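Local structure of N6 adenine specific DNA methylase (Encephalitozoon cuniculi, 3Q87) at residues B[1-5]-B[53-59]; B[29-33]-B[48-52]. The protein is the S-adenosylmethionine-dependent catalytic subunit of the Mtq2-Trm112 complex, which methylates the translation termination factor eRF1. The contacts are given in a common frame with arbitrary orientation. Numbering follows the deposited sequence.

Contact 1 (B[1-5]-B[53-59]); sequences MDWYE and NIRALES. With SAM (S-adenosylmethionine), chain D.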
loop_
_atom_site.group_PDB
_atom_site.type_symbol
_atom_site.label_atom_id
_atom_site.label_comp_id
_atom_site.label_asym_id
_atom_site.label_seq_id
_atom_site.Cartn_x
_atom_site.Cartn_y
_atom_site.Cartn_z
ATOM N N MET B 1 19.051 -5.269 14.283
ATOM C CA MET B 1 17.900 -6.097 13.947
ATOM C C MET B 1 17.730 -6.100 12.432
ATOM O O MET B 1 17.972 -5.089 11.773
ATOM C CB MET B 1 16.641 -5.529 14.606
ATOM C CG MET B 1 16.326 -4.120 14.100
ATOM S SD MET B 1 15.085 -3.201 15.029
ATOM C CE MET B 1 15.881 -1.593 15.043
ATOM N N ASP B 2 17.308 -7.229 11.880
ATOM C CA ASP B 2 17.128 -7.340 10.438
ATOM C C ASP B 2 15.844 -6.634 10.011
ATOM O O ASP B 2 15.748 -6.122 8.899
ATOM C CB ASP B 2 17.090 -8.809 10.019
ATOM C CG ASP B 2 18.471 -9.460 10.029
ATOM O OD1 ASP B 2 18.582 -10.625 10.476
ATOM O OD2 ASP B 2 19.445 -8.810 9.591
ATOM N N TRP B 3 14.853 -6.621 10.897
ATOM C CA TRP B 3 13.604 -5.914 10.634
ATOM C C TRP B 3 12.938 -5.565 11.958
ATOM O O TRP B 3 13.278 -6.118 12.994
ATOM C CB TRP B 3 12.671 -6.738 9.737
ATOM C CG TRP B 3 12.221 -8.060 10.353
ATOM C CD1 TRP B 3 11.348 -8.227 11.391
ATOM C CD2 TRP B 3 12.610 -9.380 9.944
ATOM N NE1 TRP B 3 11.173 -9.565 11.656
ATOM C CE2 TRP B 3 11.940 -10.292 10.784
ATOM C CE3 TRP B 3 13.455 -9.875 8.950
ATOM C CZ2 TRP B 3 12.101 -11.671 10.664
ATOM C CZ3 TRP B 3 13.608 -11.242 8.828
ATOM C CH2 TRP B 3 12.935 -12.125 9.678
ATOM N N TYR B 4 11.999 -4.637 11.927
ATOM C CA TYR B 4 11.326 -4.214 13.146
ATOM C C TYR B 4 10.313 -5.267 13.581
ATOM O O TYR B 4 9.452 -5.661 12.799
ATOM C CB TYR B 4 10.619 -2.877 12.921
ATOM C CG TYR B 4 10.205 -2.200 14.205
ATOM C CD1 TYR B 4 11.099 -1.379 14.892
ATOM C CD2 TYR B 4 8.938 -2.378 14.734
ATOM C CE1 TYR B 4 10.742 -0.757 16.064
ATOM C CE2 TYR B 4 8.565 -1.753 15.922
ATOM C CZ TYR B 4 9.479 -0.941 16.583
ATOM O OH TYR B 4 9.136 -0.299 17.761
ATOM N N GLU B 5 10.407 -5.712 14.830
ATOM C CA GLU B 5 9.542 -6.779 15.318
ATOM C C GLU B 5 8.388 -6.186 16.125
ATOM O O GLU B 5 8.527 -5.104 16.680
ATOM C CB GLU B 5 10.362 -7.739 16.180
ATOM C CG GLU B 5 11.463 -8.436 15.416
ATOM C CD GLU B 5 12.495 -9.090 16.329
ATOM O OE1 GLU B 5 12.228 -9.236 17.546
ATOM O OE2 GLU B 5 13.580 -9.455 15.822
ATOM N N ASN B 53 12.211 -1.834 3.726
ATOM C CA ASN B 53 13.076 -2.936 4.149
ATOM C C ASN B 53 12.755 -4.272 3.460
ATOM O O ASN B 53 11.771 -4.941 3.798
ATOM C CB ASN B 53 12.972 -3.067 5.676
ATOM C CG ASN B 53 13.818 -4.178 6.236
ATOM O OD1 ASN B 53 14.494 -4.893 5.503
ATOM N ND2 ASN B 53 13.778 -4.335 7.554
ATOM N N ILE B 54 13.594 -4.674 2.508
ATOM C CA ILE B 54 13.280 -5.850 1.699
ATOM C C ILE B 54 13.338 -7.146 2.522
ATOM O O ILE B 54 12.564 -8.082 2.302
ATOM C CB ILE B 54 14.197 -5.956 0.446
ATOM C CG1 ILE B 54 13.578 -6.908 -0.574
ATOM C CG2 ILE B 54 15.614 -6.395 0.818
ATOM C CD1 ILE B 54 12.237 -6.441 -1.100
ATOM N N ARG B 55 14.255 -7.182 3.477
ATOM C CA ARG B 55 14.379 -8.330 4.358
ATOM C C ARG B 55 13.071 -8.632 5.089
ATOM O O ARG B 55 12.691 -9.788 5.208
ATOM C CB ARG B 55 15.523 -8.119 5.349
ATOM C CG ARG B 55 16.813 -8.790 4.929
ATOM C CD ARG B 55 17.993 -8.273 5.730
ATOM N NE ARG B 55 18.611 -7.141 5.057
ATOM C CZ ARG B 55 19.708 -7.230 4.316
ATOM N NH1 ARG B 55 20.314 -8.401 4.179
ATOM N NH2 ARG B 55 20.200 -6.149 3.723
ATOM N N ALA B 56 12.381 -7.596 5.568
ATOM C CA ALA B 56 11.104 -7.797 6.260
ATOM C C ALA B 56 10.056 -8.309 5.291
ATOM O O ALA B 56 9.284 -9.210 5.617
ATOM C CB ALA B 56 10.630 -6.513 6.905
ATOM N N LEU B 57 10.035 -7.733 4.093
ATOM C CA LEU B 57 9.076 -8.155 3.084
ATOM C C LEU B 57 9.291 -9.618 2.715
ATOM O O LEU B 57 8.336 -10.332 2.447
ATOM C CB LEU B 57 9.162 -7.280 1.826
ATOM C CG LEU B 57 8.692 -5.823 1.935
ATOM C CD1 LEU B 57 8.722 -5.168 0.548
ATOM C CD2 LEU B 57 7.301 -5.705 2.558
ATOM N N GLU B 58 10.550 -10.042 2.684
ATOM C CA GLU B 58 10.905 -11.418 2.338
ATOM C C GLU B 58 10.503 -12.435 3.416
ATOM O O GLU B 58 10.408 -13.626 3.139
ATOM C CB GLU B 58 12.406 -11.529 2.068
ATOM C CG GLU B 58 12.822 -10.997 0.694
ATOM C CD GLU B 58 14.336 -10.879 0.550
ATOM O OE1 GLU B 58 15.055 -11.066 1.562
ATOM O OE2 GLU B 58 14.809 -10.591 -0.570
ATOM N N SER B 59 10.270 -11.964 4.639
ATOM C CA SER B 59 9.799 -12.839 5.710
ATOM C C SER B 59 8.411 -12.420 6.197
ATOM O O SER B 59 8.066 -12.576 7.374
ATOM C CB SER B 59 10.806 -12.845 6.863
ATOM O OG SER B 59 12.052 -13.355 6.419
HETATM N N SAM D . 4.288 -1.947 11.144
HETATM C CA SAM D . 5.351 -2.522 11.980
HETATM C C SAM D . 4.873 -2.570 13.438
HETATM O O SAM D . 5.361 -3.349 14.258
HETATM O OXT SAM D . 3.978 -1.827 13.836
HETATM C CB SAM D . 6.738 -1.839 11.824
HETATM C CG SAM D . 7.000 -0.402 12.339
HETATM S SD SAM D . 8.740 0.218 12.329
HETATM C CE SAM D . 8.773 1.337 13.744
HETATM C "C5'" SAM D . 8.758 1.409 10.965
HETATM C "C4'" SAM D . 8.765 0.652 9.646
HETATM O "O4'" SAM D . 8.831 1.574 8.570
HETATM C "C3'" SAM D . 9.955 -0.286 9.507
HETATM O "O3'" SAM D . 9.481 -1.539 9.066
HETATM C "C2'" SAM D . 10.817 0.346 8.433
HETATM O "O2'" SAM D . 11.498 -0.584 7.622
HETATM C "C1'" SAM D . 9.779 1.101 7.634
HETATM N N9 SAM D . 10.306 2.274 6.953
HETATM C C8 SAM D . 11.346 3.099 7.315
HETATM N N7 SAM D . 11.448 4.063 6.372
HETATM C C5 SAM D . 10.477 3.853 5.433
HETATM C C6 SAM D . 10.109 4.516 4.276
HETATM N N6 SAM D . 10.774 5.604 3.901
HETATM N N1 SAM D . 9.050 4.048 3.517
HETATM C C2 SAM D . 8.342 2.920 3.896
HETATM N N3 SAM D . 8.712 2.265 5.054
HETATM C C4 SAM D . 9.755 2.725 5.793
HETATM O O HOH W 1 17.482 -4.811 6.777
HETATM O O HOH W 2 11.325 -3.606 9.226
#

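Contact 2 (B[29-33]-B[48-52]); sequences DLGTS and VSTDL. With SAM (S-adenosylmethionine), chain D.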
loop_
_atom_site.group_PDB
_atom_site.type_symbol
_atom_site.label_atom_id
_atom_site.label_comp_id
_atom_site.label_asym_id
_atom_site.label_seq_id
_atom_site.Cartn_x
_atom_site.Cartn_y
_atom_site.Cartn_z
ATOM N N ASP B 29 -1.068 -0.442 4.519
ATOM C CA ASP B 29 -0.263 -0.654 5.726
ATOM C C ASP B 29 1.161 -0.217 5.389
ATOM O O ASP B 29 1.944 -0.977 4.823
ATOM C CB ASP B 29 -0.279 -2.133 6.141
ATOM C CG ASP B 29 0.632 -2.432 7.338
ATOM O OD1 ASP B 29 1.114 -1.476 8.001
ATOM O OD2 ASP B 29 0.864 -3.636 7.622
ATOM N N LEU B 30 1.476 1.028 5.716
ATOM C CA LEU B 30 2.753 1.630 5.370
ATOM C C LEU B 30 3.794 1.276 6.433
ATOM O O LEU B 30 3.531 1.441 7.617
ATOM C CB LEU B 30 2.559 3.146 5.305
ATOM C CG LEU B 30 3.691 4.044 4.822
ATOM C CD1 LEU B 30 4.079 3.673 3.419
ATOM C CD2 LEU B 30 3.248 5.509 4.878
ATOM N N GLY B 31 4.975 0.818 6.021
ATOM C CA GLY B 31 5.961 0.326 6.973
ATOM C C GLY B 31 5.440 -0.960 7.617
ATOM O O GLY B 31 5.423 -1.120 8.836
ATOM N N THR B 32 5.024 -1.893 6.772
ATOM C CA THR B 32 4.368 -3.102 7.222
ATOM C C THR B 32 5.312 -4.001 7.987
ATOM O O THR B 32 4.867 -4.813 8.793
ATOM C CB THR B 32 3.788 -3.907 6.031
ATOM O OG1 THR B 32 3.141 -5.081 6.515
ATOM C CG2 THR B 32 4.882 -4.300 5.061
ATOM N N SER B 33 6.610 -3.858 7.729
ATOM C CA SER B 33 7.606 -4.786 8.276
ATOM C C SER B 33 7.240 -6.242 7.927
ATOM O O SER B 33 7.117 -6.568 6.743
ATOM C CB SER B 33 7.790 -4.585 9.774
ATOM O OG SER B 33 8.924 -5.306 10.242
ATOM N N VAL B 48 -2.898 -3.285 0.943
ATOM C CA VAL B 48 -1.616 -3.234 0.276
ATOM C C VAL B 48 -0.575 -2.946 1.347
ATOM O O VAL B 48 -0.743 -2.038 2.131
ATOM C CB VAL B 48 -1.582 -2.142 -0.808
ATOM C CG1 VAL B 48 -0.208 -2.126 -1.507
ATOM C CG2 VAL B 48 -2.689 -2.409 -1.813
ATOM N N SER B 49 0.488 -3.740 1.395
ATOM C CA SER B 49 1.487 -3.579 2.442
ATOM C C SER B 49 2.844 -3.205 1.861
ATOM O O SER B 49 3.341 -3.875 0.947
ATOM C CB SER B 49 1.577 -4.866 3.257
ATOM O OG SER B 49 0.275 -5.294 3.608
ATOM N N THR B 50 3.431 -2.124 2.375
ATOM C CA THR B 50 4.675 -1.600 1.810
ATOM C C THR B 50 5.736 -1.388 2.870
ATOM O O THR B 50 5.418 -1.141 4.025
ATOM C CB THR B 50 4.473 -0.250 1.067
ATOM O OG1 THR B 50 4.340 0.804 2.025
ATOM C CG2 THR B 50 3.236 -0.289 0.166
ATOM N N ASP B 51 7.001 -1.498 2.470
ATOM C CA ASP B 51 8.119 -1.222 3.367
ATOM C C ASP B 51 9.356 -0.907 2.535
ATOM O O ASP B 51 9.471 -1.323 1.381
ATOM C CB ASP B 51 8.405 -2.420 4.296
ATOM C CG ASP B 51 9.034 -1.995 5.616
ATOM O OD1 ASP B 51 8.367 -2.104 6.658
ATOM O OD2 ASP B 51 10.185 -1.518 5.606
ATOM N N LEU B 52 10.258 -0.127 3.112
ATOM C CA LEU B 52 11.543 0.153 2.494
ATOM C C LEU B 52 12.476 -1.045 2.682
ATOM O O LEU B 52 13.395 -1.260 1.897
ATOM C CB LEU B 52 12.156 1.402 3.139
ATOM C CG LEU B 52 13.401 1.992 2.487
ATOM C CD1 LEU B 52 13.057 2.414 1.057
ATOM C CD2 LEU B 52 13.886 3.188 3.306
HETATM N N SAM D . 4.288 -1.947 11.144
HETATM C CA SAM D . 5.351 -2.522 11.980
HETATM C C SAM D . 4.873 -2.570 13.438
HETATM O O SAM D . 5.361 -3.349 14.258
HETATM O OXT SAM D . 3.978 -1.827 13.836
HETATM C CB SAM D . 6.738 -1.839 11.824
HETATM C CG SAM D . 7.000 -0.402 12.339
HETATM S SD SAM D . 8.740 0.218 12.329
HETATM C CE SAM D . 8.773 1.337 13.744
HETATM C "C5'" SAM D . 8.758 1.409 10.965
HETATM C "C4'" SAM D . 8.765 0.652 9.646
HETATM O "O4'" SAM D . 8.831 1.574 8.570
HETATM C "C3'" SAM D . 9.955 -0.286 9.507
HETATM O "O3'" SAM D . 9.481 -1.539 9.066
HETATM C "C2'" SAM D . 10.817 0.346 8.433
HETATM O "O2'" SAM D . 11.498 -0.584 7.622
HETATM C "C1'" SAM D . 9.779 1.101 7.634
HETATM N N9 SAM D . 10.306 2.274 6.953
HETATM C C8 SAM D . 11.346 3.099 7.315
HETATM N N7 SAM D . 11.448 4.063 6.372
HETATM C C5 SAM D . 10.477 3.853 5.433
HETATM C C6 SAM D . 10.109 4.516 4.276
HETATM N N6 SAM D . 10.774 5.604 3.901
HETATM N N1 SAM D . 9.050 4.048 3.517
HETATM C C2 SAM D . 8.342 2.920 3.896
HETATM N N3 SAM D . 8.712 2.265 5.054
HETATM C C4 SAM D . 9.755 2.725 5.793
#

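Contact 1 (B[1-5]-B[53-59])
In this Rossmann-like methyltransferase the N-terminal residues 1-5 border the S-adenosylmethionine pocket by packing on the short helix 54-58 that follows strand 46-51. Asn53 organises the meeting. It is the N-cap residue of the helix: its OD1 accepts a weak capping bond from Ala56 N at 3.4 Å. With OD1 turned to the helix, the amide's other end faces the N-terminal segment, and Asn53 ND2 donates to Asp2 O at 3.0 Å in a nearly straight bond. The same ND2 also donates to water 2, 3.1 Å away, which accepts from Tyr4 N at 3.0 Å and lies 2.8 Å from the ribose O3' of SAM, so both segments reach the cofactor through one solvent molecule. Water 1 donates to Asp2 O (3.0 Å) and accepts from Arg55 NE (3.1 Å), adding a link on the exposed side. Apolar contact is modest: Trp3 lies along the helix, with Trp3 CB 3.5 Å from Ala56 CB. Farther out its indole comes close to a hydroxyl, Trp3 CZ3 lying 3.6 Å from Ser59 OG. The end of the Tyr4 side chain leads away from the helix and lies beside the cofactor, held at its hydroxyl by Asp9, and its ring presents a face to the sulfonium, with Tyr4 CG 3.4 Å from SAM SD.

Contact 2 (B[29-33]-B[48-52])
Parallel strands 26-30 and 46-51, joined through helix 36-41 in a beta-alpha-beta unit, illustrate how a Rossmann-like methyltransferase builds its cofactor site at the C-terminal ends of its strands. Regular pairing comes first: Asp29 N donates to Val48 O at 2.9 Å, and Asp29 O accepts from Thr50 N at 3.1 Å, so Asp29 satisfies both its backbone groups on one neighbour. Leu30, facing the other way, bonds instead through its backbone to Val83 on the next strand. Beyond it the chain turns, and Thr50 O serves two donors, Thr32 N at 2.9 Å in good geometry and Gly31 N at 2.8 Å in a bent, weak bond. Gly31 has positive phi, and a CB there would collide with O4' of SAM. The buried side chains are also provided for. Thr32 OG1 donates to Asp29 OD2 at 2.9 Å, and the hydroxyl of Thr38 on helix 36-41 bonds to Asp29, Thr32 and Ser49 alike, while Ser33 OG bonds to Tyr4 O. Asp51 divides its carboxylate: OD1 accepts from Ser33 N at 2.7 Å and from SAM O3' at 2.7 Å, whereas OD2 accepts from SAM O2' at 2.6 Å and from Asn53 N. Gly31 O takes the amino group, SAM N, at 2.7 Å. One acidic side chain thus reads both ribose hydroxyls while also accepting from backbone donors, which is consistent with the turn after strand 26-30 helping to orient the carboxylate for the ribose.

How the contacts relate
Contact 2 is nested within the chain loop closed by contact 1, and their centres lie 10 Å apart on one side of the chain's centre. They are continuous in sequence, since helix 54-58 of contact 1 directly follows strand 46-51 of contact 2, and they meet in space: Tyr4 O is 2.6 Å from Ser33 OG, a probable hydrogen bond, Ala56 CB packs 3.5 Å from Ser33 O, and Leu57 CD2 rests 3.8 Å from Thr32 CG2. SAM bridges the two. Contact 2 bonds its ribose and amino group directly; in contact 1 the polar link to the ribose runs through water 2, Asn53 CB touches SAM O2' at 3.5 Å, and the Tyr4 ring covers the sulfonium.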